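Local coordinates for protein polymeric immunoglobulin receptor (Mus musculus, PDB 4NOB) that probably binds polymeric immunoglobulins and carries them across epithelial cells, this fragment being its first V-type immunoglobulin domain, at residues V22-Y27 against I81-L86; H36-W41 against I54-Y59; L86-T91 against V113-E118. One frame throughout, in Å; residues are numbered along the deposited sequence.

Contact 1: V22-Y27 against I81-L86; sequences VSITCY and INIEQL. With NAG (2-acetamido-2-deoxy-beta-D-glucopyranose), chain B; EDO (1,2-ethanediol), chain F.
Ser23 and Asn82 meet across a non-hydrogen-bonded pair of two antiparallel strands, on the face that carries the polar side chains. The Ser23 OG donates to Asn82 OD1 over 2.8 Å, nearly along the C=O axis of the amide. The hydroxyl sits anti to its own backbone N (chi1 -174°), which turns it to the amide oxygen. A water donates to Val22 O at 2.8 Å and, weakly, to the same Asn82 OD1.

On the other face the side chains are all aliphatic. Val22 CG2 lies 4.0 Å from Ile83 CB, the two side chains side by side and pointing the same way, while Val22 CG1 meets Leu86 CD1 at 3.8 Å, crossing at about a right angle. Deeper in, Ile24 CG2 approaches Ile81 CD1. Underneath run four backbone bonds: Val22 and Ile83 exchange one pair, Ile24 and Ile81 the other, where Ile24 N to Ile81 O measures 2.8 Å and is almost straight at 175°.

What positions this pair is the immunoglobulin sandwich. Strand 22-27 is the B strand and 78-83 the E strand, with strand 68-73 on the far side of E. Trp41 of the opposite sheet packs on Ile24, Ile81 and Ile83, and Cys26, whose SG bonds to Cys96, pins the two sheets together. At the far end of strand B, Tyr27 OH comes to 3.5 Å from C8 of a glycan sugar.

The chemistry is thus two-sided: one face closes a hydroxyl-amide bond, with a water held by Val22 O and weakly by Asn82 OD1, whereas the other turns aliphatic side chains inward, with Ile81 CD1 near the Cys26 sulfur.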
loop_
_atom_site.group_PDB
_atom_site.type_symbol
_atom_site.label_atom_id
_atom_site.label_comp_id
_atom_site.label_asym_id
_atom_site.label_seq_id
_atom_site.Cartn_x
_atom_site.Cartn_y
_atom_site.Cartn_z
ATOM N N VAL A 22 3.163 0.470 9.815
ATOM C CA VAL A 22 3.558 -0.611 8.956
ATOM C C VAL A 22 4.368 -0.119 7.758
ATOM O O VAL A 22 4.330 1.052 7.403
ATOM C CB VAL A 22 2.428 -1.441 8.415
ATOM C CG1 VAL A 22 1.740 -2.216 9.521
ATOM C CG2 VAL A 22 1.492 -0.565 7.620
ATOM N N SER A 23 5.201 -1.024 7.201
ATOM C CA SER A 23 6.012 -0.736 6.040
ATOM C C SER A 23 5.853 -1.836 5.080
ATOM O O SER A 23 6.357 -2.977 5.359
ATOM C CB SER A 23 7.450 -0.601 6.431
ATOM O OG SER A 23 8.311 -0.190 5.420
ATOM N N ILE A 24 5.103 -1.586 4.011
ATOM C CA ILE A 24 4.661 -2.662 3.071
ATOM C C ILE A 24 5.481 -2.592 1.832
ATOM O O ILE A 24 5.472 -1.582 1.150
ATOM C CB ILE A 24 3.216 -2.446 2.743
ATOM C CG1 ILE A 24 2.351 -2.734 4.025
ATOM C CG2 ILE A 24 2.718 -3.293 1.575
ATOM C CD1 ILE A 24 0.964 -2.240 3.958
ATOM N N THR A 25 6.277 -3.627 1.528
ATOM C CA THR A 25 7.129 -3.693 0.354
ATOM C C THR A 25 6.440 -4.484 -0.727
ATOM O O THR A 25 5.936 -5.589 -0.524
ATOM C CB THR A 25 8.480 -4.398 0.603
ATOM O OG1 THR A 25 9.212 -3.554 1.524
ATOM C CG2 THR A 25 9.256 -4.599 -0.646
ATOM N N CYS A 26 6.297 -3.847 -1.870
ATOM C CA CYS A 26 5.799 -4.495 -3.124
ATOM C C CYS A 26 6.954 -4.573 -4.105
ATOM O O CYS A 26 7.686 -3.614 -4.332
ATOM C CB CYS A 26 4.601 -3.820 -3.670
ATOM S SG CYS A 26 3.149 -4.172 -2.526
ATOM N N TYR A 27 7.065 -5.745 -4.772
ATOM C CA TYR A 27 8.074 -6.105 -5.733
ATOM C C TYR A 27 7.462 -6.107 -7.125
ATOM O O TYR A 27 6.345 -6.558 -7.320
ATOM C CB TYR A 27 8.540 -7.525 -5.462
ATOM C CG TYR A 27 9.251 -7.720 -4.162
ATOM C CD1 TYR A 27 8.528 -7.970 -3.001
ATOM C CD2 TYR A 27 10.605 -7.779 -4.086
ATOM C CE1 TYR A 27 9.220 -8.206 -1.749
ATOM C CE2 TYR A 27 11.243 -8.005 -2.887
ATOM C CZ TYR A 27 10.529 -8.229 -1.750
ATOM O OH TYR A 27 11.276 -8.571 -0.559
ATOM N N ILE A 81 5.305 1.239 0.962
ATOM C CA ILE A 81 4.265 2.086 1.482
ATOM C C ILE A 81 4.353 2.066 2.979
ATOM O O ILE A 81 4.221 1.029 3.619
ATOM C CB ILE A 81 2.878 1.559 1.024
ATOM C CG1 ILE A 81 2.782 1.414 -0.484
ATOM C CG2 ILE A 81 1.799 2.481 1.517
ATOM C CD1 ILE A 81 2.665 0.014 -0.966
ATOM N N ASN A 82 4.615 3.229 3.542
ATOM C CA ASN A 82 4.664 3.399 5.025
ATOM C C ASN A 82 3.401 4.062 5.487
ATOM O O ASN A 82 3.000 5.084 4.913
ATOM C CB ASN A 82 5.879 4.245 5.377
ATOM C CG ASN A 82 7.218 3.549 5.128
ATOM O OD1 ASN A 82 7.310 2.375 5.259
ATOM N ND2 ASN A 82 8.201 4.312 4.799
ATOM N N ILE A 83 2.751 3.485 6.467
ATOM C CA ILE A 83 1.492 3.969 7.027
ATOM C C ILE A 83 1.610 3.972 8.512
ATOM O O ILE A 83 1.893 2.946 9.093
ATOM C CB ILE A 83 0.244 3.146 6.593
ATOM C CG1 ILE A 83 0.294 2.779 5.065
ATOM C CG2 ILE A 83 -1.003 3.939 6.921
ATOM C CD1 ILE A 83 -0.718 1.738 4.755
ATOM N N GLU A 84 1.389 5.117 9.108
ATOM C CA GLU A 84 1.581 5.337 10.533
ATOM C C GLU A 84 0.273 5.662 11.226
ATOM O O GLU A 84 -0.730 5.942 10.621
ATOM C CB GLU A 84 2.639 6.408 10.822
ATOM C CG GLU A 84 3.878 6.095 10.021
ATOM C CD GLU A 84 4.607 7.206 9.404
ATOM O OE1 GLU A 84 4.194 8.395 9.664
ATOM O OE2 GLU A 84 5.647 6.825 8.688
ATOM N N GLN A 85 0.307 5.647 12.555
ATOM C CA GLN A 85 -0.866 6.036 13.362
ATOM C C GLN A 85 -2.088 5.237 12.981
ATOM O O GLN A 85 -3.156 5.751 12.795
ATOM C CB GLN A 85 -1.118 7.535 13.277
ATOM C CG GLN A 85 0.079 8.292 13.791
ATOM C CD GLN A 85 -0.130 9.779 13.689
ATOM O OE1 GLN A 85 -1.091 10.301 14.275
ATOM N NE2 GLN A 85 0.708 10.468 12.867
ATOM N N LEU A 86 -1.893 3.918 12.840
ATOM C CA LEU A 86 -2.977 3.051 12.411
ATOM C C LEU A 86 -4.080 3.034 13.403
ATOM O O LEU A 86 -3.848 3.124 14.627
ATOM C CB LEU A 86 -2.465 1.660 12.128
ATOM C CG LEU A 86 -1.510 1.535 10.964
ATOM C CD1 LEU A 86 -0.876 0.212 10.927
ATOM C CD2 LEU A 86 -2.215 1.733 9.599
HETATM C C1 NAG B . 15.635 -1.904 -1.513
HETATM C C2 NAG B . 15.605 -2.707 -0.223
HETATM C C3 NAG B . 15.397 -1.803 1.000
HETATM C C4 NAG B . 16.435 -0.717 0.979
HETATM C C5 NAG B . 16.288 -0.007 -0.362
HETATM C C6 NAG B . 17.309 1.153 -0.482
HETATM C C7 NAG B . 14.661 -4.989 -0.341
HETATM C C8 NAG B . 13.402 -5.851 -0.416
HETATM N N2 NAG B . 14.493 -3.656 -0.349
HETATM O O3 NAG B . 15.604 -2.605 2.182
HETATM O O4 NAG B . 16.241 0.262 2.051
HETATM O O5 NAG B . 16.626 -0.907 -1.399
HETATM O O6 NAG B . 18.650 0.638 -0.265
HETATM O O7 NAG B . 15.784 -5.519 -0.376
HETATM C C1 EDO F . 4.559 -4.941 8.166
HETATM O O1 EDO F . 5.223 -3.688 8.473
HETATM C C2 EDO F . 4.139 -4.887 6.709
HETATM O O2 EDO F . 4.660 -5.895 5.799
HETATM O O HOH W 1 6.459 2.318 8.645
#

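Contact 2: H36-W41 against I54-Y59; sequences HTRKYW and ISSNGY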
loop_
_atom_site.group_PDB
_atom_site.type_symbol
_atom_site.label_atom_id
_atom_site.label_comp_id
_atom_site.label_asym_id
_atom_site.label_seq_id
_atom_site.Cartn_x
_atom_site.Cartn_y
_atom_site.Cartn_z
ATOM N N HIS A 36 10.030 3.132 -13.760
ATOM C CA HIS A 36 9.659 4.519 -13.923
ATOM C C HIS A 36 8.173 4.796 -13.973
ATOM O O HIS A 36 7.824 5.971 -13.903
ATOM C CB HIS A 36 10.312 5.054 -15.206
ATOM C CG HIS A 36 11.803 4.938 -15.163
ATOM N ND1 HIS A 36 12.567 5.682 -14.278
ATOM C CD2 HIS A 36 12.662 4.071 -15.749
ATOM C CE1 HIS A 36 13.845 5.333 -14.395
ATOM N NE2 HIS A 36 13.924 4.355 -15.287
ATOM N N THR A 37 7.319 3.801 -13.952
ATOM C CA THR A 37 5.878 3.979 -14.075
ATOM C C THR A 37 5.292 4.442 -12.771
ATOM O O THR A 37 5.926 4.327 -11.692
ATOM C CB THR A 37 5.203 2.766 -14.618
ATOM O OG1 THR A 37 3.908 3.167 -15.154
ATOM C CG2 THR A 37 5.064 1.646 -13.658
ATOM N N ARG A 38 4.046 4.907 -12.811
ATOM C CA ARG A 38 3.297 5.273 -11.591
ATOM C C ARG A 38 3.159 4.056 -10.660
ATOM O O ARG A 38 2.851 2.939 -11.093
ATOM C CB ARG A 38 1.919 5.795 -11.974
ATOM C CG ARG A 38 0.989 6.065 -10.833
ATOM C CD ARG A 38 -0.303 6.623 -11.354
ATOM N NE ARG A 38 -1.339 6.838 -10.296
ATOM C CZ ARG A 38 -2.279 5.961 -9.961
ATOM N NH1 ARG A 38 -2.510 4.820 -10.592
ATOM N NH2 ARG A 38 -3.124 6.349 -9.005
ATOM N N LYS A 39 3.423 4.270 -9.379
ATOM C CA LYS A 39 3.132 3.328 -8.337
ATOM C C LYS A 39 1.994 3.841 -7.518
ATOM O O LYS A 39 1.856 5.043 -7.255
ATOM C CB LYS A 39 4.329 3.192 -7.397
ATOM C CG LYS A 39 5.696 3.099 -8.008
ATOM C CD LYS A 39 5.943 1.961 -8.922
ATOM C CE LYS A 39 7.319 1.790 -9.514
ATOM N NZ LYS A 39 7.765 3.006 -10.218
ATOM N N TYR A 40 1.185 2.912 -6.978
ATOM C CA TYR A 40 0.029 3.326 -6.145
ATOM C C TYR A 40 -0.267 2.341 -5.037
ATOM O O TYR A 40 0.070 1.165 -5.109
ATOM C CB TYR A 40 -1.231 3.564 -7.014
ATOM C CG TYR A 40 -1.735 2.357 -7.714
ATOM C CD1 TYR A 40 -2.537 1.405 -7.072
ATOM C CD2 TYR A 40 -1.382 2.053 -9.022
ATOM C CE1 TYR A 40 -2.952 0.268 -7.724
ATOM C CE2 TYR A 40 -1.799 0.906 -9.632
ATOM C CZ TYR A 40 -2.582 -0.009 -8.971
ATOM O OH TYR A 40 -3.096 -1.155 -9.596
ATOM N N TRP A 41 -1.010 2.847 -4.060
ATOM C CA TRP A 41 -1.610 2.105 -2.979
ATOM C C TRP A 41 -3.065 2.585 -2.977
ATOM O O TRP A 41 -3.333 3.760 -2.834
ATOM C CB TRP A 41 -0.928 2.389 -1.675
ATOM C CG TRP A 41 -1.523 1.845 -0.426
ATOM C CD1 TRP A 41 -2.149 2.585 0.542
ATOM C CD2 TRP A 41 -1.532 0.481 0.040
ATOM N NE1 TRP A 41 -2.573 1.789 1.579
ATOM C CE2 TRP A 41 -2.145 0.489 1.313
ATOM C CE3 TRP A 41 -1.060 -0.726 -0.480
ATOM C CZ2 TRP A 41 -2.287 -0.656 2.092
ATOM C CZ3 TRP A 41 -1.201 -1.847 0.294
ATOM C CH2 TRP A 41 -1.802 -1.794 1.565
ATOM N N ILE A 54 -2.434 6.845 -1.984
ATOM C CA ILE A 54 -1.117 7.495 -2.150
ATOM C C ILE A 54 -0.537 7.045 -3.445
ATOM O O ILE A 54 -0.771 5.850 -3.831
ATOM C CB ILE A 54 -0.214 7.240 -0.873
ATOM C CG1 ILE A 54 1.058 8.018 -1.007
ATOM C CG2 ILE A 54 0.011 5.773 -0.652
ATOM C CD1 ILE A 54 1.854 8.077 0.334
ATOM N N SER A 55 0.169 7.884 -4.190
ATOM C CA SER A 55 0.802 7.447 -5.371
ATOM C C SER A 55 2.163 8.168 -5.550
ATOM O O SER A 55 2.386 9.268 -4.966
ATOM C CB SER A 55 -0.111 7.642 -6.596
ATOM O OG SER A 55 -0.030 9.058 -6.942
ATOM N N SER A 56 2.974 7.610 -6.407
ATOM C CA SER A 56 4.304 8.128 -6.710
ATOM C C SER A 56 4.249 9.442 -7.517
ATOM O O SER A 56 5.335 10.053 -7.681
ATOM C CB SER A 56 5.200 7.123 -7.419
ATOM O OG SER A 56 4.647 6.766 -8.679
ATOM N N ASN A 57 3.090 9.876 -8.037
ATOM C CA ASN A 57 3.009 11.204 -8.654
ATOM C C ASN A 57 2.900 12.224 -7.526
ATOM O O ASN A 57 2.794 13.435 -7.803
ATOM C CB ASN A 57 1.787 11.277 -9.535
ATOM C CG ASN A 57 1.814 10.311 -10.723
ATOM O OD1 ASN A 57 0.802 9.621 -11.037
ATOM N ND2 ASN A 57 2.955 10.245 -11.391
ATOM N N GLY A 58 2.956 11.840 -6.263
ATOM C CA GLY A 58 2.771 12.807 -5.198
ATOM C C GLY A 58 1.334 13.024 -4.776
ATOM O O GLY A 58 1.064 14.049 -4.147
ATOM N N TYR A 59 0.420 12.131 -5.007
ATOM C CA TYR A 59 -0.942 12.278 -4.558
ATOM C C TYR A 59 -1.108 11.641 -3.191
ATOM O O TYR A 59 -0.535 10.552 -2.959
ATOM C CB TYR A 59 -1.948 11.580 -5.509
ATOM C CG TYR A 59 -3.333 11.577 -5.029
ATOM C CD1 TYR A 59 -4.114 12.714 -5.171
ATOM C CD2 TYR A 59 -3.884 10.501 -4.305
ATOM C CE1 TYR A 59 -5.422 12.706 -4.701
ATOM C CE2 TYR A 59 -5.125 10.516 -3.772
ATOM C CZ TYR A 59 -5.917 11.600 -3.991
ATOM O OH TYR A 59 -7.165 11.650 -3.431
HETATM O O HOH W 2 -2.324 9.602 -8.703
HETATM O O HOH W 3 7.858 5.712 -9.087
#
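Strands C and C' of the V-set fold pair here, antiparallel, and C' then turns back through a G1 beta bulge in which Gly58 and Tyr59 both face Ser55. Within these segments, the hydrogen-bonded pair is Trp41 with Ile54, where Trp41 N donates to Ile54 O at 3.0 Å and the return bond, from Ile54 N to Trp41 O, is weak. On the core face Ile54 CG2 leans on Trp41 CB at 3.7 Å. Trp41 NE1 itself is spent on Tyr64 OH, and its ring meets that of Tyr94 almost parallel.

Past the strand end a side chain stands in for the backbone. Ser56 OG accepts from Lys39 N at 2.9 Å, essentially straight (179°), and Ser56 N returns a bond to Lys39 O. The hydroxyl lies between its backbone N and carbonyl carbon (chi1 62°), which sets it against Lys39. The lysine chain, bent at chi2 and chi4, curls back so that NZ donates to Thr37 O at 2.7 Å; Arg35 O and a water also take bonds from it.

On the other face Arg38 runs extended from CG to NE, its CD 3.2 Å from Asn57 OD1, and that oxygen lies at the guanidinium edge, in its plane. Tyr40 CB sits 3.7 Å above the same plane. NH1 reaches Gly99 O and NH2 Thr52 OG1. An alanine in place of Arg38 would probably leave Gly99 O and Thr52 OG1 without these donors and open a gap beside Asn57 OD1 and Tyr40 CB.

The partners named for both cationic side chains are neutral oxygens, carbonyls and hydroxyls and a water, which would probably spread the charge over several dipoles.

Contact 3: L86-T91 against V113-E118; sequences LTQDDT and VSQVPE. With EDO (1,2-ethanediol), chain E.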
loop_
_atom_site.group_PDB
_atom_site.type_symbol
_atom_site.label_atom_id
_atom_site.label_comp_id
_atom_site.label_asym_id
_atom_site.label_seq_id
_atom_site.Cartn_x
_atom_site.Cartn_y
_atom_site.Cartn_z
ATOM N N LEU A 86 -1.893 3.918 12.840
ATOM C CA LEU A 86 -2.977 3.051 12.411
ATOM C C LEU A 86 -4.080 3.034 13.403
ATOM O O LEU A 86 -3.848 3.124 14.627
ATOM C CB LEU A 86 -2.465 1.660 12.128
ATOM C CG LEU A 86 -1.510 1.535 10.964
ATOM C CD1 LEU A 86 -0.876 0.212 10.927
ATOM C CD2 LEU A 86 -2.215 1.733 9.599
ATOM N N THR A 87 -5.279 2.915 12.921
ATOM C CA THR A 87 -6.414 2.589 13.798
ATOM C C THR A 87 -7.203 1.447 13.187
ATOM O O THR A 87 -7.004 0.966 12.052
ATOM C CB THR A 87 -7.358 3.772 14.038
ATOM O OG1 THR A 87 -8.220 3.925 12.908
ATOM C CG2 THR A 87 -6.586 5.008 14.350
ATOM N N GLN A 88 -8.181 0.903 13.962
ATOM C CA GLN A 88 -9.049 -0.098 13.444
ATOM C C GLN A 88 -9.731 0.282 12.139
ATOM O O GLN A 88 -10.036 -0.576 11.317
ATOM C CB GLN A 88 -10.063 -0.567 14.457
ATOM C CG GLN A 88 -9.534 -1.159 15.721
ATOM C CD GLN A 88 -10.657 -1.461 16.647
ATOM O OE1 GLN A 88 -11.109 -0.485 17.395
ATOM N NE2 GLN A 88 -11.038 -2.641 16.728
ATOM N N ASP A 89 -9.960 1.568 11.924
ATOM C CA ASP A 89 -10.608 2.052 10.701
ATOM C C ASP A 89 -9.726 1.862 9.420
ATOM O O ASP A 89 -10.237 1.886 8.303
ATOM C CB ASP A 89 -11.085 3.501 10.854
ATOM C CG ASP A 89 -12.150 3.650 11.906
ATOM O OD1 ASP A 89 -12.781 2.675 12.279
ATOM O OD2 ASP A 89 -12.317 4.815 12.307
ATOM N N ASP A 90 -8.461 1.602 9.606
ATOM C CA ASP A 90 -7.526 1.232 8.494
ATOM C C ASP A 90 -7.687 -0.222 8.050
ATOM O O ASP A 90 -7.213 -0.586 6.964
ATOM C CB ASP A 90 -6.116 1.498 8.864
ATOM C CG ASP A 90 -5.807 2.984 8.984
ATOM O OD1 ASP A 90 -6.007 3.699 7.934
ATOM O OD2 ASP A 90 -5.419 3.480 10.063
ATOM N N THR A 91 -8.372 -1.062 8.808
ATOM C CA THR A 91 -8.636 -2.457 8.379
ATOM C C THR A 91 -9.328 -2.418 7.048
ATOM O O THR A 91 -10.270 -1.690 6.898
ATOM C CB THR A 91 -9.499 -3.177 9.442
ATOM O OG1 THR A 91 -8.746 -3.224 10.684
ATOM C CG2 THR A 91 -9.897 -4.496 9.009
ATOM N N VAL A 113 -6.037 -4.217 11.411
ATOM C CA VAL A 113 -5.553 -3.447 12.539
ATOM C C VAL A 113 -6.493 -3.756 13.738
ATOM O O VAL A 113 -7.637 -3.368 13.742
ATOM C CB VAL A 113 -5.519 -1.942 12.281
ATOM C CG1 VAL A 113 -5.009 -1.168 13.469
ATOM C CG2 VAL A 113 -4.694 -1.614 11.065
ATOM N N SER A 114 -5.922 -4.438 14.720
ATOM C CA SER A 114 -6.730 -4.837 15.863
ATOM C C SER A 114 -6.587 -3.877 17.038
ATOM O O SER A 114 -5.690 -3.004 17.107
ATOM C CB SER A 114 -6.296 -6.162 16.302
ATOM O OG SER A 114 -6.425 -7.101 15.222
ATOM N N GLN A 115 -7.550 -3.967 17.953
ATOM C CA GLN A 115 -7.579 -3.131 19.120
ATOM C C GLN A 115 -6.319 -3.463 19.940
ATOM O O GLN A 115 -5.762 -4.544 19.921
ATOM C CB GLN A 115 -8.877 -3.420 19.899
ATOM C CG GLN A 115 -8.942 -4.783 20.558
ATOM C CD GLN A 115 -10.342 -5.172 20.893
ATOM O OE1 GLN A 115 -10.773 -5.156 22.076
ATOM N NE2 GLN A 115 -11.028 -5.560 19.894
ATOM N N VAL A 116 -5.919 -2.433 20.679
ATOM C CA VAL A 116 -4.859 -2.598 21.659
ATOM C C VAL A 116 -5.464 -3.499 22.767
ATOM O O VAL A 116 -6.582 -3.240 23.245
ATOM C CB VAL A 116 -4.452 -1.271 22.337
ATOM C CG1 VAL A 116 -3.284 -1.558 23.241
ATOM C CG2 VAL A 116 -3.975 -0.244 21.362
ATOM N N PRO A 117 -4.737 -4.556 23.085
ATOM C CA PRO A 117 -5.258 -5.447 24.094
ATOM C C PRO A 117 -5.410 -4.743 25.463
ATOM O O PRO A 117 -4.642 -3.814 25.793
ATOM C CB PRO A 117 -4.174 -6.527 24.146
ATOM C CG PRO A 117 -3.624 -6.604 22.790
ATOM C CD PRO A 117 -3.552 -5.146 22.424
ATOM N N GLU A 118 -6.417 -5.175 26.228
ATOM C CA GLU A 118 -6.701 -4.565 27.529
ATOM C C GLU A 118 -5.493 -5.018 28.390
ATOM O O GLU A 118 -4.901 -6.081 28.177
ATOM C CB GLU A 118 -8.014 -5.041 28.192
ATOM C CG GLU A 118 -9.283 -4.880 27.347
ATOM C CD GLU A 118 -9.722 -3.455 27.062
ATOM O OE1 GLU A 118 -9.549 -2.553 27.908
ATOM O OE2 GLU A 118 -10.330 -3.266 25.964
HETATM C C1 EDO E . -8.063 5.281 5.609
HETATM O O1 EDO E . -8.696 4.275 6.427
HETATM C C2 EDO E . -7.871 4.699 4.272
HETATM O O2 EDO E . -9.133 4.406 3.660
HETATM O O HOH W 4 -10.131 -4.470 14.313
#
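Val113, near the end of the G strand, is covered by the E-F turn of the immunoglobulin fold, a short 3-10 segment leading into strand 92-98, where Asp90 O takes the hydroxyl of Tyr94 in the tyrosine corner. Val113 N donates to Thr91 OG1 at 3.0 Å, with an N-H...O angle of 164°. That hydroxyl in turn donates to Gln88 O, which also receives Thr91 N from the same face of its carbonyl plane, so two donors grip one oxygen.

The valine side chain points into the turn. Its CG1, anti to the backbone N (chi1 -180°), presses on Thr87 O at 3.2 Å, a tight fit, and also touches Leu86 CB at 4.0 Å. The other methyl, CG2, approaches Asp90 CB. Asp90 in turn holds the turn closed: its OD2 uses the anti lone pair for Thr87 N at 2.9 Å, while OD1 makes a salt bridge to Arg67. Thr87 OG1 accepts from Asp89 N, an ST turn at the start of the 3-10 segment.

Val113 O has Gln88 CG 3.5 Å away, and a water donates to it while accepting from Gln88 NE2, bridging the strand to the turn. Ser114 faces away from the turn, its hydroxyl bonded to Glu112 and its backbone to Ser16 and Glu18. At Gln115 the chain is leaving the sheet, and the two glutamine side chains meet obliquely, their amide planes 61° apart: Gln88 NE2 rests 3.9 Å from Gln115 CB.

Contacts 1 and 2 belong to opposite sheets of one sandwich, their centres about 14 Å apart, and Trp41 joins them. Its CH2 lies 3.7 Å from Ile24 CD1, its NE1 3.7 Å from Ile83 CD1, and its CE3 3.8 Å from Ile81 CD1. Contact 2 is nested in the chain loop that contact 1 closes. Contact 3 follows in series and shares Leu86 with contact 1, their centres about 15 Å apart; the centres of contacts 2 and 3 are about 26 Å apart, on opposite sides of the chain's centre. The glycan sugar lies beside Tyr27 of contact 1, well away from the magnesium ion, which is about 4 Å from the Ser114 side chain of contact 3.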